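Local coordinates for cGAS/DncV-like nucleotidyltransferase in E. coli homolog (Elizabethkingia meningoseptica ATCC 13253 = NBRC 12535, PDB 6E0O), which synthesises cyclic dinucleotide second messengers, most likely 3',3'-cyclic di-AMP from ATP, for a CBASS defence system against bacteriophage, at residues N2-P14 against R191-L203. Numbering follows the deposited sequence.
Sequences NFSEQQLINWSRP and RMVRILKVVNYRL
The first torsions of Trp11 and Val198 bring ring and methyl together. Trp11 holds CG anti to its carbonyl carbon (chi1 -78°), which lays the indole against helix 188-205. Val198 sets CG1 anti to the backbone N, and this methyl sits over the five-membered ring, 3.6 Å from its centroid. It is a CH-pi contact. Gln7 O lies over the opposite face. The benzo end of the indole reaches Arg202, whose guanidinium receives Trp11 CZ2 over one face, with Arg202 CZ 3.3 Å from Trp11 CZ2. The two planes are tilted 52° apart. One water accepts from both Trp11 NE1 (3.1 Å) and Arg202 NH2 (2.9 Å) and ties the two edges together. Arg202 NH1 is also hydrogen-bonded to Tyr288 OH, on helix 275-289. Trp11 CH2 lies over the centre of the Phe3 ring.

Arg194 NH1 donates to Ser12 O at 2.8 Å, nearly along the C=O axis. Pro14 CG rests on one face of the same guanidinium, and Arg194 NE is hydrogen-bonded to Asn53 O. Ser12 CB packs on Arg191 CB at 3.6 Å, while its OG donates back to Ile9 O. Ile195 CD1 packs against Leu8 CB and O.

Trp11 is thus a knob in a hole formed by Ile195, Val198, Val199 and Arg202. The N-terminal helix 5-11 crosses at 95° the helix that carries Lys197, a probable GTP-binding residue of this CD-NTase.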
loop_
_atom_site.group_PDB
_atom_site.type_symbol
_atom_site.label_atom_id
_atom_site.label_comp_id
_atom_site.label_asym_id
_atom_site.label_seq_id
_atom_site.Cartn_x
_atom_site.Cartn_y
_atom_site.Cartn_z
ATOM N N ASN A 2 -17.072 -0.741 -22.051
ATOM C CA ASN A 2 -16.119 -1.539 -22.814
ATOM C C ASN A 2 -15.831 -2.905 -22.210
ATOM O O ASN A 2 -15.322 -3.780 -22.922
ATOM C CB ASN A 2 -14.800 -0.776 -22.963
ATOM C CG ASN A 2 -14.954 0.495 -23.757
ATOM O OD1 ASN A 2 -15.860 0.622 -24.589
ATOM N ND2 ASN A 2 -14.060 1.438 -23.524
ATOM N N PHE A 3 -16.121 -3.106 -20.933
ATOM C CA PHE A 3 -15.818 -4.351 -20.249
ATOM C C PHE A 3 -17.078 -4.843 -19.567
ATOM O O PHE A 3 -17.848 -4.055 -19.013
ATOM C CB PHE A 3 -14.698 -4.153 -19.231
ATOM C CG PHE A 3 -13.430 -3.632 -19.842
ATOM C CD1 PHE A 3 -12.525 -4.491 -20.445
ATOM C CD2 PHE A 3 -13.161 -2.281 -19.846
ATOM C CE1 PHE A 3 -11.371 -4.008 -21.022
ATOM C CE2 PHE A 3 -12.007 -1.789 -20.419
ATOM C CZ PHE A 3 -11.111 -2.654 -21.013
ATOM N N SER A 4 -17.288 -6.147 -19.629
ATOM C CA SER A 4 -18.504 -6.725 -19.103
ATOM C C SER A 4 -18.454 -6.787 -17.578
ATOM O O SER A 4 -17.403 -6.637 -16.948
ATOM C CB SER A 4 -18.662 -8.142 -19.636
ATOM O OG SER A 4 -17.645 -8.957 -19.073
ATOM N N GLU A 5 -19.626 -7.019 -16.984
ATOM C CA GLU A 5 -19.710 -7.276 -15.554
ATOM C C GLU A 5 -18.732 -8.370 -15.146
ATOM O O GLU A 5 -18.006 -8.233 -14.154
ATOM C CB GLU A 5 -21.152 -7.648 -15.207
ATOM C CG GLU A 5 -21.407 -7.993 -13.754
ATOM C CD GLU A 5 -21.534 -6.786 -12.834
ATOM O OE1 GLU A 5 -21.481 -5.628 -13.307
ATOM O OE2 GLU A 5 -21.711 -7.007 -11.620
ATOM N N GLN A 6 -18.690 -9.466 -15.909
ATOM C CA GLN A 6 -17.804 -10.569 -15.557
ATOM C C GLN A 6 -16.335 -10.161 -15.640
ATOM O O GLN A 6 -15.521 -10.604 -14.827
ATOM C CB GLN A 6 -18.070 -11.779 -16.448
ATOM C CG GLN A 6 -17.258 -12.986 -16.027
ATOM C CD GLN A 6 -17.611 -13.449 -14.633
ATOM O OE1 GLN A 6 -18.777 -13.701 -14.332
ATOM N NE2 GLN A 6 -16.609 -13.542 -13.765
ATOM N N GLN A 7 -15.964 -9.351 -16.632
ATOM C CA GLN A 7 -14.577 -8.900 -16.714
ATOM C C GLN A 7 -14.205 -8.068 -15.492
ATOM O O GLN A 7 -13.097 -8.200 -14.958
ATOM C CB GLN A 7 -14.350 -8.130 -18.013
ATOM C CG GLN A 7 -14.335 -9.026 -19.254
ATOM C CD GLN A 7 -14.216 -8.244 -20.551
ATOM O OE1 GLN A 7 -15.124 -7.504 -20.929
ATOM N NE2 GLN A 7 -13.095 -8.411 -21.244
ATOM N N LEU A 8 -15.122 -7.214 -15.026
ATOM C CA LEU A 8 -14.848 -6.437 -13.821
ATOM C C LEU A 8 -14.690 -7.351 -12.617
ATOM O O LEU A 8 -13.810 -7.137 -11.776
ATOM C CB LEU A 8 -15.962 -5.423 -13.563
ATOM C CG LEU A 8 -16.145 -4.321 -14.604
ATOM C CD1 LEU A 8 -17.245 -3.368 -14.141
ATOM C CD2 LEU A 8 -14.850 -3.577 -14.851
ATOM N N ILE A 9 -15.546 -8.371 -12.504
ATOM C CA ILE A 9 -15.403 -9.333 -11.415
ATOM C C ILE A 9 -14.027 -9.984 -11.467
ATOM O O ILE A 9 -13.347 -10.124 -10.444
ATOM C CB ILE A 9 -16.538 -10.373 -11.456
ATOM C CG1 ILE A 9 -17.878 -9.686 -11.158
ATOM C CG2 ILE A 9 -16.259 -11.498 -10.469
ATOM C CD1 ILE A 9 -19.090 -10.561 -11.415
ATOM N N ASN A 10 -13.593 -10.397 -12.660
ATOM C CA ASN A 10 -12.285 -11.037 -12.770
ATOM C C ASN A 10 -11.174 -10.102 -12.315
ATOM O O ASN A 10 -10.266 -10.512 -11.583
ATOM C CB ASN A 10 -12.038 -11.495 -14.208
ATOM C CG ASN A 10 -12.986 -12.594 -14.644
ATOM O OD1 ASN A 10 -13.651 -13.217 -13.820
ATOM N ND2 ASN A 10 -13.041 -12.845 -15.947
ATOM N N TRP A 11 -11.238 -8.838 -12.730
ATOM C CA TRP A 11 -10.217 -7.879 -12.337
ATOM C C TRP A 11 -10.257 -7.550 -10.854
ATOM O O TRP A 11 -9.282 -7.006 -10.323
ATOM C CB TRP A 11 -10.431 -6.565 -13.071
ATOM C CG TRP A 11 -9.966 -6.536 -14.473
ATOM C CD1 TRP A 11 -9.170 -7.444 -15.111
ATOM C CD2 TRP A 11 -10.269 -5.526 -15.424
ATOM N NE1 TRP A 11 -8.952 -7.046 -16.410
ATOM C CE2 TRP A 11 -9.619 -5.868 -16.624
ATOM C CE3 TRP A 11 -11.012 -4.346 -15.372
ATOM C CZ2 TRP A 11 -9.713 -5.084 -17.767
ATOM C CZ3 TRP A 11 -11.100 -3.573 -16.502
ATOM C CH2 TRP A 11 -10.452 -3.938 -17.683
ATOM N N SER A 12 -11.372 -7.814 -10.190
ATOM C CA SER A 12 -11.516 -7.470 -8.790
ATOM C C SER A 12 -10.882 -8.492 -7.863
ATOM O O SER A 12 -10.852 -8.259 -6.654
ATOM C CB SER A 12 -12.996 -7.327 -8.438
ATOM O OG SER A 12 -13.594 -8.601 -8.314
ATOM N N ARG A 13 -10.397 -9.614 -8.390
ATOM C CA ARG A 13 -9.873 -10.677 -7.545
ATOM C C ARG A 13 -8.409 -10.433 -7.184
ATOM O O ARG A 13 -7.640 -9.925 -8.001
ATOM C CB ARG A 13 -9.994 -12.017 -8.273
ATOM C CG ARG A 13 -11.433 -12.418 -8.588
ATOM C CD ARG A 13 -12.151 -12.772 -7.297
ATOM N NE ARG A 13 -13.547 -13.174 -7.463
ATOM C CZ ARG A 13 -14.593 -12.380 -7.243
ATOM N NH1 ARG A 13 -14.421 -11.111 -6.869
ATOM N NH2 ARG A 13 -15.820 -12.859 -7.400
ATOM N N PRO A 14 -7.990 -10.823 -5.977
ATOM C CA PRO A 14 -6.557 -10.778 -5.657
ATOM C C PRO A 14 -5.809 -11.746 -6.556
ATOM O O PRO A 14 -6.291 -12.839 -6.860
ATOM C CB PRO A 14 -6.485 -11.234 -4.193
ATOM C CG PRO A 14 -7.862 -11.296 -3.700
ATOM C CD PRO A 14 -8.793 -11.392 -4.883
ATOM N N ARG A 191 -12.426 -4.752 -3.714
ATOM C CA ARG A 191 -12.618 -5.186 -5.096
ATOM C C ARG A 191 -12.546 -4.008 -6.055
ATOM O O ARG A 191 -11.947 -4.118 -7.130
ATOM C CB ARG A 191 -13.929 -5.963 -5.207
ATOM C CG ARG A 191 -13.783 -7.317 -4.562
ATOM C CD ARG A 191 -15.055 -8.100 -4.489
ATOM N NE ARG A 191 -14.841 -9.268 -3.639
ATOM C CZ ARG A 191 -15.771 -10.163 -3.358
ATOM N NH1 ARG A 191 -16.980 -10.028 -3.878
ATOM N NH2 ARG A 191 -15.491 -11.171 -2.551
ATOM N N MET A 192 -13.111 -2.863 -5.663
ATOM C CA MET A 192 -13.018 -1.659 -6.481
ATOM C C MET A 192 -11.594 -1.105 -6.504
ATOM O O MET A 192 -11.120 -0.657 -7.554
ATOM C CB MET A 192 -14.002 -0.613 -5.962
ATOM C CG MET A 192 -15.457 -1.005 -6.182
ATOM S SD MET A 192 -15.895 -1.161 -7.933
ATOM C CE MET A 192 -16.709 -2.753 -7.971
ATOM N N VAL A 193 -10.888 -1.147 -5.367
ATOM C CA VAL A 193 -9.476 -0.771 -5.362
ATOM C C VAL A 193 -8.711 -1.621 -6.364
ATOM O O VAL A 193 -7.908 -1.115 -7.159
ATOM C CB VAL A 193 -8.883 -0.910 -3.950
ATOM C CG1 VAL A 193 -7.352 -0.830 -3.993
ATOM C CG2 VAL A 193 -9.444 0.141 -3.014
ATOM N N ARG A 194 -8.931 -2.939 -6.326
ATOM C CA ARG A 194 -8.211 -3.824 -7.234
ATOM C C ARG A 194 -8.527 -3.503 -8.690
ATOM O O ARG A 194 -7.624 -3.475 -9.532
ATOM C CB ARG A 194 -8.497 -5.281 -6.892
ATOM C CG ARG A 194 -7.941 -5.671 -5.537
ATOM C CD ARG A 194 -8.173 -7.169 -5.274
ATOM N NE ARG A 194 -8.241 -7.457 -3.848
ATOM C CZ ARG A 194 -9.310 -7.930 -3.212
ATOM N NH1 ARG A 194 -10.436 -8.206 -3.863
ATOM N NH2 ARG A 194 -9.247 -8.140 -1.909
ATOM N N ILE A 195 -9.800 -3.268 -9.018
ATOM C CA ILE A 195 -10.139 -2.916 -10.398
ATOM C C ILE A 195 -9.382 -1.667 -10.828
ATOM O O ILE A 195 -8.822 -1.603 -11.925
ATOM C CB ILE A 195 -11.657 -2.729 -10.565
ATOM C CG1 ILE A 195 -12.389 -4.060 -10.462
ATOM C CG2 ILE A 195 -11.955 -2.054 -11.904
ATOM C CD1 ILE A 195 -13.888 -3.910 -10.275
ATOM N N LEU A 196 -9.382 -0.642 -9.981
ATOM C CA LEU A 196 -8.713 0.601 -10.340
ATOM C C LEU A 196 -7.199 0.435 -10.424
ATOM O O LEU A 196 -6.560 1.114 -11.228
ATOM C CB LEU A 196 -9.120 1.718 -9.379
ATOM C CG LEU A 196 -10.581 2.159 -9.544
ATOM C CD1 LEU A 196 -10.948 3.141 -8.435
ATOM C CD2 LEU A 196 -10.856 2.795 -10.887
ATOM N N LYS A 197 -6.612 -0.455 -9.616
ATOM C CA LYS A 197 -5.192 -0.766 -9.775
ATOM C C LYS A 197 -4.926 -1.450 -11.112
ATOM O O LYS A 197 -3.920 -1.166 -11.775
ATOM C CB LYS A 197 -4.695 -1.618 -8.602
ATOM C CG LYS A 197 -4.595 -0.844 -7.284
ATOM C CD LYS A 197 -4.116 -1.708 -6.126
ATOM C CE LYS A 197 -2.681 -2.156 -6.286
ATOM N NZ LYS A 197 -2.168 -2.775 -5.028
ATOM N N VAL A 198 -5.806 -2.362 -11.527
ATOM C CA VAL A 198 -5.663 -2.981 -12.843
ATOM C C VAL A 198 -5.709 -1.920 -13.935
ATOM O O VAL A 198 -4.881 -1.909 -14.852
ATOM C CB VAL A 198 -6.751 -4.043 -13.056
ATOM C CG1 VAL A 198 -6.833 -4.444 -14.531
ATOM C CG2 VAL A 198 -6.496 -5.252 -12.184
ATOM N N VAL A 199 -6.684 -1.012 -13.857
ATOM C CA VAL A 199 -6.789 0.037 -14.866
ATOM C C VAL A 199 -5.548 0.927 -14.841
ATOM O O VAL A 199 -5.033 1.326 -15.893
ATOM C CB VAL A 199 -8.096 0.830 -14.684
ATOM C CG1 VAL A 199 -8.142 1.996 -15.648
ATOM C CG2 VAL A 199 -9.302 -0.083 -14.883
ATOM N N ASN A 200 -5.062 1.259 -13.644
ATOM C CA ASN A 200 -3.831 2.039 -13.525
ATOM C C ASN A 200 -2.680 1.372 -14.277
ATOM O O ASN A 200 -1.988 2.016 -15.078
ATOM C CB ASN A 200 -3.492 2.223 -12.043
ATOM C CG ASN A 200 -2.344 3.172 -11.807
ATOM O OD1 ASN A 200 -2.167 4.154 -12.520
ATOM N ND2 ASN A 200 -1.555 2.882 -10.789
ATOM N N TYR A 201 -2.439 0.079 -14.036
ATOM C CA TYR A 201 -1.337 -0.598 -14.712
ATOM C C TYR A 201 -1.536 -0.611 -16.225
ATOM O O TYR A 201 -0.577 -0.461 -16.993
ATOM C CB TYR A 201 -1.194 -2.025 -14.187
ATOM C CG TYR A 201 -0.650 -2.108 -12.776
ATOM C CD1 TYR A 201 0.456 -1.357 -12.381
ATOM C CD2 TYR A 201 -1.243 -2.934 -11.836
ATOM C CE1 TYR A 201 0.947 -1.431 -11.092
ATOM C CE2 TYR A 201 -0.759 -3.019 -10.548
ATOM C CZ TYR A 201 0.334 -2.264 -10.178
ATOM O OH TYR A 201 0.810 -2.350 -8.890
ATOM N N ARG A 202 -2.782 -0.800 -16.675
ATOM C CA ARG A 202 -3.056 -0.793 -18.111
ATOM C C ARG A 202 -2.784 0.575 -18.719
ATOM O O ARG A 202 -2.183 0.674 -19.797
ATOM C CB ARG A 202 -4.496 -1.222 -18.376
ATOM C CG ARG A 202 -4.711 -2.703 -18.173
ATOM C CD ARG A 202 -6.187 -3.066 -18.107
ATOM N NE ARG A 202 -6.362 -4.505 -18.226
ATOM C CZ ARG A 202 -6.831 -5.131 -19.304
ATOM N NH1 ARG A 202 -7.219 -4.453 -20.376
ATOM N NH2 ARG A 202 -6.938 -6.446 -19.295
ATOM N N LEU A 203 -3.218 1.640 -18.041
ATOM C CA LEU A 203 -2.976 2.987 -18.535
ATOM C C LEU A 203 -1.487 3.305 -18.552
ATOM O O LEU A 203 -0.998 3.961 -19.478
ATOM C CB LEU A 203 -3.735 3.993 -17.680
ATOM C CG LEU A 203 -5.259 3.950 -17.783
ATOM C CD1 LEU A 203 -5.864 4.809 -16.689
ATOM C CD2 LEU A 203 -5.719 4.420 -19.152
HETATM O O HOH W 1 -7.040 -8.994 -17.840
#